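Local coordinates for protein tRNA (guanine(9)-N1)-methyltransferase (Schizosaccharomyces pombe, PDB 4JWH) that transfers a methyl group from S-adenosyl-L-methionine to N1 of guanine 9 in cytoplasmic tRNA, acting as a monomeric SPOUT-type methyltransferase, at residues R105-C110 and F145-G150; C110-L115 and N222-K227; E187-L192 and I208-A213; N198-L203 and A236-D241. All coordinates share one frame; numbering follows the deposited sequence.

Overall arrangement
From the N terminus, strand 105-109 comes first. Contact 1 closes the beta-alpha-beta unit that runs through helix 118-137 to strand 143-147. Contact 2 continues from the same strand end, with Cys110 shared, and closes a long loop by reaching helix 223-231; it crosses contact 1 along the chain. Contact 3 is nested inside that loop and pairs strands 189-192 and 208-212, the second of which lies beside strand 105-109 in the sheet. Contact 4 crosses both contact 2 and contact 3 and ties the loop after strand 189-192 to the loop after strand 234-236. Contacts 2, 3 and 4 all touch S-adenosyl-L-homocysteine.

Contact 1: R105-C110 and F145-G150; sequences RIVLDC and FATNFG
Arg105 packs its CG against the ring of Phe145, 3.6 Å from CE2. The two side chains run alongside each other and point the same way. The arginine chain then bends at chi2 and chi3, and its guanidinium leads away from strand 143-147. Val107 is next on this face. Its CG1 is anti to the backbone N (chi1 175°) and meets Thr147 OG1 at 3.3 Å, the two side chains crossing at about a right angle.

The backbones pair as parallel strands. Phe145 N donates to Ile106 O, Leu108 N to Phe145 O, and Thr147 N to Leu108 O. The pairing runs one step past strand 105-109, where Cys110 N donates to Thr147 O at 2.8 Å with a more bent N-H...O angle of 144°.

At the C-terminal ends of the strands, one water joins three polar side chains. It donates to Asp109 OD1 and Asn148 OD1, each at 2.6 Å, and accepts from Thr147 OG1 at 2.7 Å. It thus bridges two acceptors that do not bond directly. The other carboxylate oxygen, Asp109 OD2, is held by Tyr191 OH and forms a salt bridge with Lys227. Near the chain turn, Cys110 SG approaches Phe149 CD2 at 4.0 Å, in the plane of the ring and at its edge, a sulfur-aromatic contact.

These strands belong to the beta-alpha-beta unit closed through helix 118-137. Strand 208-212 flanks strand 105-109 on its other side, Tyr178 of helix 178-181 touches Val107, Asp109 and Thr147, and helix 151-161 meets Cys110 and Phe149.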
# COMPACT_ATOMS: atom_id res chain seq x y z
N ARG A 105 -6.84 8.28 0.56
CA ARG A 105 -6.14 7.65 1.67
C ARG A 105 -5.61 6.32 1.15
O ARG A 105 -6.34 5.59 0.49
CB ARG A 105 -7.06 7.37 2.86
CG ARG A 105 -7.25 8.57 3.81
CD ARG A 105 -7.78 9.81 3.10
NE ARG A 105 -9.02 9.58 2.36
CZ ARG A 105 -10.24 9.59 2.90
NH1 ARG A 105 -10.40 9.75 4.22
NH2 ARG A 105 -11.30 9.41 2.12
N ILE A 106 -4.35 6.02 1.44
CA ILE A 106 -3.83 4.66 1.22
C ILE A 106 -3.43 4.06 2.56
O ILE A 106 -2.70 4.67 3.31
CB ILE A 106 -2.65 4.60 0.19
CG1 ILE A 106 -3.14 5.07 -1.20
CG2 ILE A 106 -2.00 3.17 0.18
CD1 ILE A 106 -2.10 4.96 -2.36
N VAL A 107 -3.93 2.86 2.84
CA VAL A 107 -3.70 2.21 4.13
C VAL A 107 -2.73 1.03 4.00
O VAL A 107 -2.99 0.08 3.23
CB VAL A 107 -5.02 1.65 4.71
CG1 VAL A 107 -4.78 0.87 5.96
CG2 VAL A 107 -6.06 2.77 4.91
N LEU A 108 -1.65 1.06 4.78
CA LEU A 108 -0.88 -0.15 4.99
C LEU A 108 -1.48 -0.92 6.18
O LEU A 108 -1.47 -0.43 7.34
CB LEU A 108 0.61 0.16 5.18
CG LEU A 108 1.22 1.14 4.17
CD1 LEU A 108 2.69 1.40 4.43
CD2 LEU A 108 0.96 0.73 2.69
N ASP A 109 -2.07 -2.08 5.87
CA ASP A 109 -2.72 -2.91 6.88
C ASP A 109 -1.64 -3.73 7.56
O ASP A 109 -1.18 -4.74 7.02
CB ASP A 109 -3.78 -3.82 6.24
CG ASP A 109 -4.37 -4.83 7.23
OD1 ASP A 109 -4.26 -4.67 8.47
OD2 ASP A 109 -5.01 -5.79 6.75
N CYS A 110 -1.23 -3.29 8.74
CA CYS A 110 -0.12 -3.92 9.42
C CYS A 110 -0.56 -4.93 10.48
O CYS A 110 0.06 -5.02 11.51
CB CYS A 110 0.82 -2.87 10.04
SG CYS A 110 1.56 -1.70 8.88
N PHE A 145 -1.63 5.85 5.71
CA PHE A 145 -1.97 5.33 7.03
C PHE A 145 -1.25 4.02 7.20
O PHE A 145 -1.07 3.27 6.20
CB PHE A 145 -3.48 5.11 7.22
CG PHE A 145 -4.26 6.39 7.48
CD1 PHE A 145 -4.88 6.62 8.73
CD2 PHE A 145 -4.39 7.35 6.49
CE1 PHE A 145 -5.60 7.79 8.97
CE2 PHE A 145 -5.11 8.52 6.72
CZ PHE A 145 -5.70 8.75 7.99
N ALA A 146 -0.83 3.76 8.43
CA ALA A 146 -0.33 2.43 8.81
C ALA A 146 -1.18 1.93 10.01
O ALA A 146 -1.01 2.39 11.16
CB ALA A 146 1.12 2.50 9.18
N THR A 147 -2.09 1.00 9.73
CA THR A 147 -3.07 0.57 10.75
C THR A 147 -2.68 -0.76 11.41
O THR A 147 -1.92 -1.55 10.83
CB THR A 147 -4.53 0.53 10.17
OG1 THR A 147 -4.59 -0.37 9.05
CG2 THR A 147 -4.99 1.93 9.72
N ASN A 148 -3.21 -1.02 12.60
CA ASN A 148 -2.68 -2.02 13.53
C ASN A 148 -1.16 -1.89 13.65
O ASN A 148 -0.47 -2.89 13.71
CB ASN A 148 -3.02 -3.46 13.12
CG ASN A 148 -4.48 -3.80 13.35
OD1 ASN A 148 -5.28 -3.81 12.42
ND2 ASN A 148 -4.83 -4.11 14.59
N PHE A 149 -0.64 -0.67 13.58
CA PHE A 149 0.82 -0.47 13.65
C PHE A 149 1.35 -0.69 15.07
O PHE A 149 0.92 -0.01 16.00
CB PHE A 149 1.23 0.89 13.10
CG PHE A 149 2.71 1.03 12.86
CD1 PHE A 149 3.51 1.74 13.75
CD2 PHE A 149 3.33 0.42 11.76
CE1 PHE A 149 4.89 1.85 13.54
CE2 PHE A 149 4.69 0.52 11.55
CZ PHE A 149 5.48 1.23 12.44
N GLY A 150 2.28 -1.63 15.23
CA GLY A 150 2.84 -1.98 16.53
C GLY A 150 3.75 -3.19 16.44
O GLY A 150 4.25 -3.53 15.34
O HOH W 1 -5.39 -2.81 9.97
O HOH W 2 2.51 -4.05 12.90

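Contact 2: C110-L115 and N222-K227; sequences CAFDDL and NLCQNK. With SAH (S-adenosyl-L-homocysteine), chain C.
The homocysteine end of the S-adenosyl-L-homocysteine pocket rests on the start of helix 223-231, and the loop after strand 105-109 packs against that helix. Phe112 and Leu223 run antiparallel alongside one another. Leu223 CD2 lies over one face of the Phe112 ring, 4.0 Å from CD1. Leu115 meets Leu223 tip to tip, with CD1 to CD1 at 3.7 Å.

Cys224 faces both Phe112 and the ligand. Its SG is 4.8 Å from the centre of the Phe112 ring, approaching obliquely in a sulfur-aromatic contact. Its backbone N, in the first turn of the helix, donates to the ligand carboxylate oxygen OXT at 3.1 Å with an almost straight N-H...O angle of 171°. This helix start is part of the cofactor site of the SPOUT methyltransferase domain. The N-terminal end of the helix would probably favour that negative charge.

Lys227 is fully extended and reaches toward Phe112 tip to tip. Its CD is 4.0 Å from Phe112 CZ, and its NZ is 3.3 Å from Ala111 CB. The ammonium group forms a salt bridge with Asp109 OD2. An alanine at Phe112 would probably open a gap beside Leu223 CD2 and Cys224 SG and leave the Lys227 chain less firmly placed for Asp109.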
# COMPACT_ATOMS: atom_id res chain seq x y z
N CYS A 110 -1.23 -3.29 8.74
CA CYS A 110 -0.12 -3.92 9.42
C CYS A 110 -0.56 -4.93 10.48
O CYS A 110 0.06 -5.02 11.51
CB CYS A 110 0.82 -2.87 10.04
SG CYS A 110 1.56 -1.70 8.88
N ALA A 111 -1.60 -5.69 10.19
CA ALA A 111 -2.14 -6.68 11.12
C ALA A 111 -1.48 -8.05 11.12
O ALA A 111 -1.96 -8.95 11.81
CB ALA A 111 -3.67 -6.84 10.89
N PHE A 112 -0.38 -8.22 10.38
CA PHE A 112 0.13 -9.61 10.12
C PHE A 112 1.52 -9.91 10.73
O PHE A 112 2.20 -10.84 10.30
CB PHE A 112 0.16 -9.91 8.62
CG PHE A 112 -1.08 -9.47 7.90
CD1 PHE A 112 -2.26 -10.22 7.99
CD2 PHE A 112 -1.07 -8.30 7.15
CE1 PHE A 112 -3.42 -9.80 7.34
CE2 PHE A 112 -2.21 -7.88 6.49
CZ PHE A 112 -3.40 -8.62 6.59
N ASP A 113 1.92 -9.08 11.69
CA ASP A 113 3.20 -9.24 12.43
C ASP A 113 3.47 -10.72 12.78
O ASP A 113 4.56 -11.24 12.55
CB ASP A 113 3.14 -8.40 13.72
CG ASP A 113 4.49 -7.79 14.11
OD1 ASP A 113 5.14 -8.41 14.98
OD2 ASP A 113 4.86 -6.70 13.58
N ASP A 114 2.47 -11.41 13.33
CA ASP A 114 2.65 -12.81 13.76
C ASP A 114 2.89 -13.81 12.61
O ASP A 114 3.29 -14.96 12.87
CB ASP A 114 1.45 -13.27 14.59
CG ASP A 114 1.32 -12.53 15.90
OD1 ASP A 114 2.36 -12.21 16.53
OD2 ASP A 114 0.18 -12.27 16.31
N LEU A 115 2.64 -13.41 11.37
CA LEU A 115 2.85 -14.34 10.24
C LEU A 115 4.24 -14.27 9.63
O LEU A 115 4.59 -15.07 8.76
CB LEU A 115 1.78 -14.13 9.15
CG LEU A 115 0.32 -14.21 9.60
CD1 LEU A 115 -0.64 -14.05 8.44
CD2 LEU A 115 0.07 -15.52 10.38
N ASN A 222 -4.55 -16.09 -0.80
CA ASN A 222 -5.89 -15.71 -0.37
C ASN A 222 -5.99 -15.02 0.97
O ASN A 222 -7.08 -14.71 1.41
CB ASN A 222 -6.83 -16.89 -0.38
CG ASN A 222 -7.43 -17.10 -1.72
OD1 ASN A 222 -8.39 -16.41 -2.09
ND2 ASN A 222 -6.85 -18.02 -2.50
N LEU A 223 -4.85 -14.77 1.60
CA LEU A 223 -4.89 -14.19 2.95
C LEU A 223 -5.70 -12.89 2.94
O LEU A 223 -6.73 -12.73 3.66
CB LEU A 223 -3.47 -13.95 3.46
CG LEU A 223 -3.27 -13.23 4.80
CD1 LEU A 223 -3.44 -14.16 5.99
CD2 LEU A 223 -1.89 -12.59 4.83
N CYS A 224 -5.25 -11.93 2.14
CA CYS A 224 -5.90 -10.61 2.17
C CYS A 224 -7.29 -10.67 1.57
O CYS A 224 -8.24 -10.07 2.09
CB CYS A 224 -5.00 -9.53 1.54
SG CYS A 224 -3.52 -9.31 2.57
N GLN A 225 -7.42 -11.47 0.51
CA GLN A 225 -8.73 -11.66 -0.07
C GLN A 225 -9.70 -12.18 0.99
O GLN A 225 -10.84 -11.71 1.06
CB GLN A 225 -8.67 -12.59 -1.31
CG GLN A 225 -10.04 -12.90 -1.97
CD GLN A 225 -10.71 -11.69 -2.65
OE1 GLN A 225 -10.04 -10.79 -3.14
NE2 GLN A 225 -12.03 -11.68 -2.68
N ASN A 226 -9.25 -13.11 1.83
CA ASN A 226 -10.16 -13.74 2.81
C ASN A 226 -10.57 -12.79 3.90
O ASN A 226 -11.70 -12.78 4.35
CB ASN A 226 -9.48 -14.96 3.46
CG ASN A 226 -9.53 -16.19 2.57
OD1 ASN A 226 -10.38 -16.29 1.70
ND2 ASN A 226 -8.57 -17.10 2.74
N LYS A 227 -9.62 -11.99 4.32
CA LYS A 227 -9.81 -11.04 5.39
C LYS A 227 -10.86 -10.00 4.99
O LYS A 227 -11.80 -9.76 5.72
CB LYS A 227 -8.47 -10.37 5.71
CG LYS A 227 -8.62 -9.26 6.77
CD LYS A 227 -7.31 -8.68 7.17
CE LYS A 227 -7.54 -7.63 8.25
NZ LYS A 227 -6.23 -7.19 8.76
N SAH C . -0.32 -13.58 0.21
CA SAH C . -0.34 -12.16 0.56
CB SAH C . 0.94 -11.54 -0.06
CG SAH C . 0.68 -10.21 -0.63
SD SAH C . 1.88 -9.12 -1.28
C SAH C . -1.74 -11.64 0.25
O SAH C . -2.02 -10.54 -0.12
OXT SAH C . -2.68 -12.35 0.44
C5' SAH C . 1.57 -7.68 -0.35
C4' SAH C . 0.40 -6.79 -0.77
O4' SAH C . 0.60 -6.17 -2.00
C3' SAH C . -0.98 -7.45 -0.86
O3' SAH C . -1.60 -7.60 0.38
C2' SAH C . -1.73 -6.56 -1.79
O2' SAH C . -2.30 -5.54 -1.04
C1' SAH C . -0.62 -6.07 -2.68
N9 SAH C . -0.58 -6.74 -3.99
C8 SAH C . 0.40 -7.46 -4.46
N7 SAH C . 0.18 -7.86 -5.69
C5 SAH C . -0.97 -7.36 -6.04
C6 SAH C . -1.82 -7.38 -7.22
N6 SAH C . -1.46 -8.05 -8.29
N1 SAH C . -2.95 -6.72 -7.18
C2 SAH C . -3.32 -6.04 -6.11
N3 SAH C . -2.62 -5.99 -5.01
C4 SAH C . -1.45 -6.60 -4.91

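Contact 3: E187-L192 and I208-A213; sequences EKLVYL and IYIIGA. With SAH (S-adenosyl-L-homocysteine), chain C.
Tyr191 has CG anti to its backbone N (chi1 -151°), and in Ile210 chi1 of -54° puts CG1 beside the backbone N and so leaves CG2 anti to it. With these torsions the methyl group comes over the tyrosine ring. Ile210 CG2 stands 3.6 Å above the ring plane, over its centre, in a CH-pi contact. The two side chains cross at about a right angle. Leu189 adds to the same face of the sheet, its CD2 3.6 Å from Ile208 CG2 and 4.0 Å from Ile210 CD1. On the other face Val190 and Tyr209 lie side by side, with Val190 CB 3.7 Å from Tyr209 CD1.

Four backbone bonds hold the strands parallel. Ile208 N donates to Lys188 O, Val190 N to Ile208 O, Ile210 N to Val190 O, and Leu192 N to Ile210 O. The strand ends then share one ligand hydroxyl. The ribose O2' of S-adenosyl-L-homocysteine donates to Leu192 O at 2.8 Å and accepts from Gly212 N at 3.0 Å. A CB on Gly212 would probably clash with the ribose O3', so the bare CA lets the sugar lie close.

Strands 189-192 and 208-212 are inner strands of the parallel sheet, with strand 105-109 beside 208-212 and strand 234-236 beside 189-192. Helix 254-267 packs on Leu192 and Ile211, while helix 223-231 touches Tyr191.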
# COMPACT_ATOMS: atom_id res chain seq x y z
N GLU A 187 -17.85 1.69 3.20
CA GLU A 187 -18.31 1.52 1.83
C GLU A 187 -17.27 2.01 0.80
O GLU A 187 -17.33 1.67 -0.38
CB GLU A 187 -19.65 2.24 1.66
CG GLU A 187 -19.66 3.74 2.07
CD GLU A 187 -19.80 4.01 3.60
OE1 GLU A 187 -20.00 3.07 4.39
OE2 GLU A 187 -19.70 5.20 3.99
N LYS A 188 -16.30 2.79 1.28
CA LYS A 188 -15.32 3.42 0.41
C LYS A 188 -13.99 2.66 0.44
O LYS A 188 -13.05 3.04 -0.26
CB LYS A 188 -15.10 4.89 0.78
CG LYS A 188 -16.38 5.76 0.88
CD LYS A 188 -16.84 6.37 -0.45
CE LYS A 188 -18.23 7.10 -0.29
NZ LYS A 188 -18.33 8.11 0.85
N LEU A 189 -13.90 1.63 1.28
CA LEU A 189 -12.70 0.83 1.40
C LEU A 189 -12.60 -0.14 0.25
O LEU A 189 -13.60 -0.74 -0.14
CB LEU A 189 -12.70 0.03 2.71
CG LEU A 189 -12.53 0.81 4.01
CD1 LEU A 189 -12.78 -0.08 5.20
CD2 LEU A 189 -11.15 1.49 4.11
N VAL A 190 -11.39 -0.28 -0.28
CA VAL A 190 -11.09 -1.32 -1.27
C VAL A 190 -9.78 -1.95 -0.82
O VAL A 190 -8.77 -1.26 -0.69
CB VAL A 190 -10.94 -0.73 -2.72
CG1 VAL A 190 -10.39 -1.78 -3.69
CG2 VAL A 190 -12.24 -0.13 -3.24
N TYR A 191 -9.80 -3.27 -0.58
CA TYR A 191 -8.59 -4.00 -0.25
C TYR A 191 -7.97 -4.56 -1.55
O TYR A 191 -8.57 -5.40 -2.23
CB TYR A 191 -8.90 -5.13 0.73
CG TYR A 191 -7.75 -5.50 1.66
CD1 TYR A 191 -7.95 -5.55 3.03
CD2 TYR A 191 -6.48 -5.85 1.16
CE1 TYR A 191 -6.92 -5.90 3.91
CE2 TYR A 191 -5.42 -6.18 2.03
CZ TYR A 191 -5.68 -6.19 3.41
OH TYR A 191 -4.72 -6.52 4.32
N LEU A 192 -6.78 -4.08 -1.88
CA LEU A 192 -6.04 -4.56 -3.04
C LEU A 192 -5.52 -5.98 -2.79
O LEU A 192 -4.86 -6.23 -1.78
CB LEU A 192 -4.90 -3.59 -3.35
CG LEU A 192 -5.42 -2.20 -3.80
CD1 LEU A 192 -4.31 -1.21 -3.94
CD2 LEU A 192 -6.18 -2.31 -5.15
N ILE A 208 -10.55 4.65 -0.44
CA ILE A 208 -9.51 4.40 0.50
C ILE A 208 -8.99 3.05 0.12
O ILE A 208 -9.74 2.08 0.16
CB ILE A 208 -10.05 4.45 1.95
CG1 ILE A 208 -10.63 5.85 2.25
CG2 ILE A 208 -8.96 4.07 2.92
CD1 ILE A 208 -11.43 5.91 3.54
N TYR A 209 -7.73 2.98 -0.30
CA TYR A 209 -7.17 1.73 -0.87
C TYR A 209 -6.28 1.09 0.15
O TYR A 209 -5.47 1.76 0.73
CB TYR A 209 -6.40 2.02 -2.19
CG TYR A 209 -7.40 2.50 -3.20
CD1 TYR A 209 -8.23 1.59 -3.85
CD2 TYR A 209 -7.58 3.87 -3.43
CE1 TYR A 209 -9.20 2.03 -4.78
CE2 TYR A 209 -8.55 4.32 -4.33
CZ TYR A 209 -9.36 3.39 -4.99
OH TYR A 209 -10.31 3.80 -5.88
N ILE A 210 -6.46 -0.21 0.39
CA ILE A 210 -5.67 -0.91 1.40
C ILE A 210 -4.63 -1.81 0.74
O ILE A 210 -4.96 -2.55 -0.17
CB ILE A 210 -6.55 -1.77 2.33
CG1 ILE A 210 -7.68 -0.92 2.95
CG2 ILE A 210 -5.71 -2.41 3.46
CD1 ILE A 210 -8.88 -1.77 3.38
N ILE A 211 -3.39 -1.74 1.22
CA ILE A 211 -2.32 -2.69 0.87
C ILE A 211 -2.03 -3.56 2.09
O ILE A 211 -1.84 -3.04 3.20
CB ILE A 211 -1.04 -1.96 0.42
CG1 ILE A 211 -1.37 -0.95 -0.71
CG2 ILE A 211 0.05 -2.98 -0.00
CD1 ILE A 211 -0.25 0.03 -1.06
N GLY A 212 -2.01 -4.89 1.91
CA GLY A 212 -1.53 -5.79 2.97
C GLY A 212 -0.07 -5.59 3.33
O GLY A 212 0.81 -5.74 2.48
N ALA A 213 0.22 -5.23 4.58
CA ALA A 213 1.63 -5.00 4.95
C ALA A 213 2.20 -6.33 5.40
O ALA A 213 2.22 -6.66 6.60
CB ALA A 213 1.77 -3.92 6.04
N SAH C . -0.32 -13.58 0.21
CA SAH C . -0.34 -12.16 0.56
CB SAH C . 0.94 -11.54 -0.06
CG SAH C . 0.68 -10.21 -0.63
SD SAH C . 1.88 -9.12 -1.28
C SAH C . -1.74 -11.64 0.25
O SAH C . -2.02 -10.54 -0.12
OXT SAH C . -2.68 -12.35 0.44
C5' SAH C . 1.57 -7.68 -0.35
C4' SAH C . 0.40 -6.79 -0.77
O4' SAH C . 0.60 -6.17 -2.00
C3' SAH C . -0.98 -7.45 -0.86
O3' SAH C . -1.60 -7.60 0.38
C2' SAH C . -1.73 -6.56 -1.79
O2' SAH C . -2.30 -5.54 -1.04
C1' SAH C . -0.62 -6.07 -2.68
N9 SAH C . -0.58 -6.74 -3.99
C8 SAH C . 0.40 -7.46 -4.46
N7 SAH C . 0.18 -7.86 -5.69
C5 SAH C . -0.97 -7.36 -6.04
C6 SAH C . -1.82 -7.38 -7.22
N6 SAH C . -1.46 -8.05 -8.29
N1 SAH C . -2.95 -6.72 -7.18
C2 SAH C . -3.32 -6.04 -6.11
N3 SAH C . -2.62 -5.99 -5.01
C4 SAH C . -1.45 -6.60 -4.91

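Contact 4: N198-L203 and A236-D241; sequences NTITEL and AKLPID. With SAH (S-adenosyl-L-homocysteine), chain C.
Ile200, Lys237 and Ala236 bury the most surface where two loops of the SPOUT methyltransferase domain meet beside the adenine pocket. A single beta bridge, Thr199 with Lys237, joins the loops. Lys237 N donates to Asn198 O at 2.8 Å, and Ile200 N donates to Lys237 O at 2.9 Å. Lys237 is thus gripped through both its backbone N and its O.

Ile200 carries the apolar packing. Its CG1 is anti to the backbone N (chi1 -160°), while CG2 takes the position between N and the carbonyl carbon. CG2 then meets Pro239 CD at 4.0 Å and Leu238 CD2 at 4.1 Å. Ile200 CB rests 3.9 Å from Ala236 CB. Trp270 of helix 270-277 also touches Ile200, Leu238 and Pro239.

The Lys237 side chain runs past Asn198 O and Thr199 OG1. Its chi1 of 68° sets CG between the backbone N and the carbonyl carbon, 3.3 Å from Asn198 O. Lys237 CE lies 3.5 Å from Thr199 OG1. An alanine in its place would probably uncover Asn198 O and Thr199 OG1 on this side, with the CG and CE contacts lost.

Pro239 is the centre of an inverse gamma turn, which bends the chain just after Leu238, whose backbone N donates to N1 of the adenine at 3.1 Å with an N-H...N angle of 173°.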
# COMPACT_ATOMS: atom_id res chain seq x y z
N ASN A 198 -12.07 -9.18 -9.12
CA ASN A 198 -12.28 -7.84 -9.65
C ASN A 198 -10.97 -7.15 -10.01
O ASN A 198 -9.92 -7.44 -9.40
CB ASN A 198 -13.03 -6.99 -8.64
CG ASN A 198 -14.24 -7.71 -8.05
OD1 ASN A 198 -15.01 -8.35 -8.79
ND2 ASN A 198 -14.40 -7.62 -6.73
N THR A 199 -11.02 -6.23 -10.97
CA THR A 199 -9.81 -5.53 -11.44
C THR A 199 -9.97 -4.02 -11.25
O THR A 199 -10.97 -3.45 -11.67
CB THR A 199 -9.49 -5.88 -12.91
OG1 THR A 199 -9.24 -7.28 -13.01
CG2 THR A 199 -8.27 -5.15 -13.39
N ILE A 200 -9.00 -3.37 -10.61
CA ILE A 200 -9.03 -1.92 -10.49
C ILE A 200 -8.60 -1.28 -11.81
O ILE A 200 -7.65 -1.75 -12.46
CB ILE A 200 -8.23 -1.39 -9.27
CG1 ILE A 200 -8.70 0.02 -8.93
CG2 ILE A 200 -6.72 -1.44 -9.49
CD1 ILE A 200 -8.63 0.31 -7.49
N THR A 201 -9.31 -0.23 -12.20
CA THR A 201 -9.06 0.44 -13.45
C THR A 201 -8.80 1.92 -13.29
O THR A 201 -8.23 2.55 -14.16
CB THR A 201 -10.19 0.21 -14.44
OG1 THR A 201 -11.40 0.66 -13.85
CG2 THR A 201 -10.31 -1.30 -14.76
N GLU A 202 -9.22 2.47 -12.15
CA GLU A 202 -8.98 3.86 -11.83
C GLU A 202 -9.00 4.03 -10.32
O GLU A 202 -9.80 3.37 -9.63
CB GLU A 202 -10.10 4.72 -12.42
CG GLU A 202 -9.82 5.18 -13.85
CD GLU A 202 -10.78 6.27 -14.25
OE1 GLU A 202 -11.97 5.93 -14.47
OE2 GLU A 202 -10.35 7.45 -14.33
N LEU A 203 -8.17 4.93 -9.80
CA LEU A 203 -8.25 5.27 -8.39
C LEU A 203 -9.19 6.44 -8.21
O LEU A 203 -9.01 7.48 -8.81
CB LEU A 203 -6.86 5.58 -7.79
CG LEU A 203 -5.79 4.52 -8.06
CD1 LEU A 203 -4.41 4.96 -7.63
CD2 LEU A 203 -6.15 3.22 -7.37
N ALA A 236 -9.88 -5.86 -5.20
CA ALA A 236 -9.54 -5.59 -6.59
C ALA A 236 -8.07 -5.90 -6.79
O ALA A 236 -7.23 -5.56 -5.92
CB ALA A 236 -9.81 -4.13 -6.93
N LYS A 237 -7.75 -6.54 -7.91
CA LYS A 237 -6.36 -6.72 -8.31
C LYS A 237 -5.93 -5.68 -9.32
O LYS A 237 -6.75 -5.14 -10.06
CB LYS A 237 -6.14 -8.11 -8.89
CG LYS A 237 -6.83 -8.32 -10.22
CD LYS A 237 -6.72 -9.76 -10.61
CE LYS A 237 -7.82 -10.14 -11.62
NZ LYS A 237 -7.14 -11.10 -12.52
N LEU A 238 -4.63 -5.40 -9.36
CA LEU A 238 -4.05 -4.49 -10.32
C LEU A 238 -4.26 -5.03 -11.75
O LEU A 238 -4.24 -6.26 -11.95
CB LEU A 238 -2.55 -4.30 -10.06
CG LEU A 238 -2.19 -3.47 -8.82
CD1 LEU A 238 -0.69 -3.45 -8.62
CD2 LEU A 238 -2.72 -2.05 -8.96
N PRO A 239 -4.47 -4.12 -12.73
CA PRO A 239 -4.71 -4.59 -14.11
C PRO A 239 -3.40 -5.01 -14.80
O PRO A 239 -3.04 -4.50 -15.87
CB PRO A 239 -5.36 -3.37 -14.78
CG PRO A 239 -4.81 -2.18 -14.02
CD PRO A 239 -4.52 -2.65 -12.61
N ILE A 240 -2.70 -5.92 -14.16
CA ILE A 240 -1.35 -6.29 -14.56
C ILE A 240 -1.39 -7.06 -15.88
O ILE A 240 -0.74 -6.66 -16.85
CB ILE A 240 -0.65 -7.10 -13.45
CG1 ILE A 240 -0.09 -6.16 -12.40
CG2 ILE A 240 0.48 -7.92 -14.02
CD1 ILE A 240 0.71 -6.85 -11.34
N ASP A 241 -2.17 -8.13 -15.93
CA ASP A 241 -2.43 -8.82 -17.18
C ASP A 241 -3.01 -7.77 -18.14
O ASP A 241 -3.76 -6.90 -17.69
CB ASP A 241 -3.40 -9.98 -16.97
N SAH C . -0.32 -13.58 0.21
CA SAH C . -0.34 -12.16 0.56
CB SAH C . 0.94 -11.54 -0.06
CG SAH C . 0.68 -10.21 -0.63
SD SAH C . 1.88 -9.12 -1.28
C SAH C . -1.74 -11.64 0.25
O SAH C . -2.02 -10.54 -0.12
OXT SAH C . -2.68 -12.35 0.44
C5' SAH C . 1.57 -7.68 -0.35
C4' SAH C . 0.40 -6.79 -0.77
O4' SAH C . 0.60 -6.17 -2.00
C3' SAH C . -0.98 -7.45 -0.86
O3' SAH C . -1.60 -7.60 0.38
C2' SAH C . -1.73 -6.56 -1.79
O2' SAH C . -2.30 -5.54 -1.04
C1' SAH C . -0.62 -6.07 -2.68
N9 SAH C . -0.58 -6.74 -3.99
C8 SAH C . 0.40 -7.46 -4.46
N7 SAH C . 0.18 -7.86 -5.69
C5 SAH C . -0.97 -7.36 -6.04
C6 SAH C . -1.82 -7.38 -7.22
N6 SAH C . -1.46 -8.05 -8.29
N1 SAH C . -2.95 -6.72 -7.18
C2 SAH C . -3.32 -6.04 -6.11
N3 SAH C . -2.62 -5.99 -5.01
C4 SAH C . -1.45 -6.60 -4.91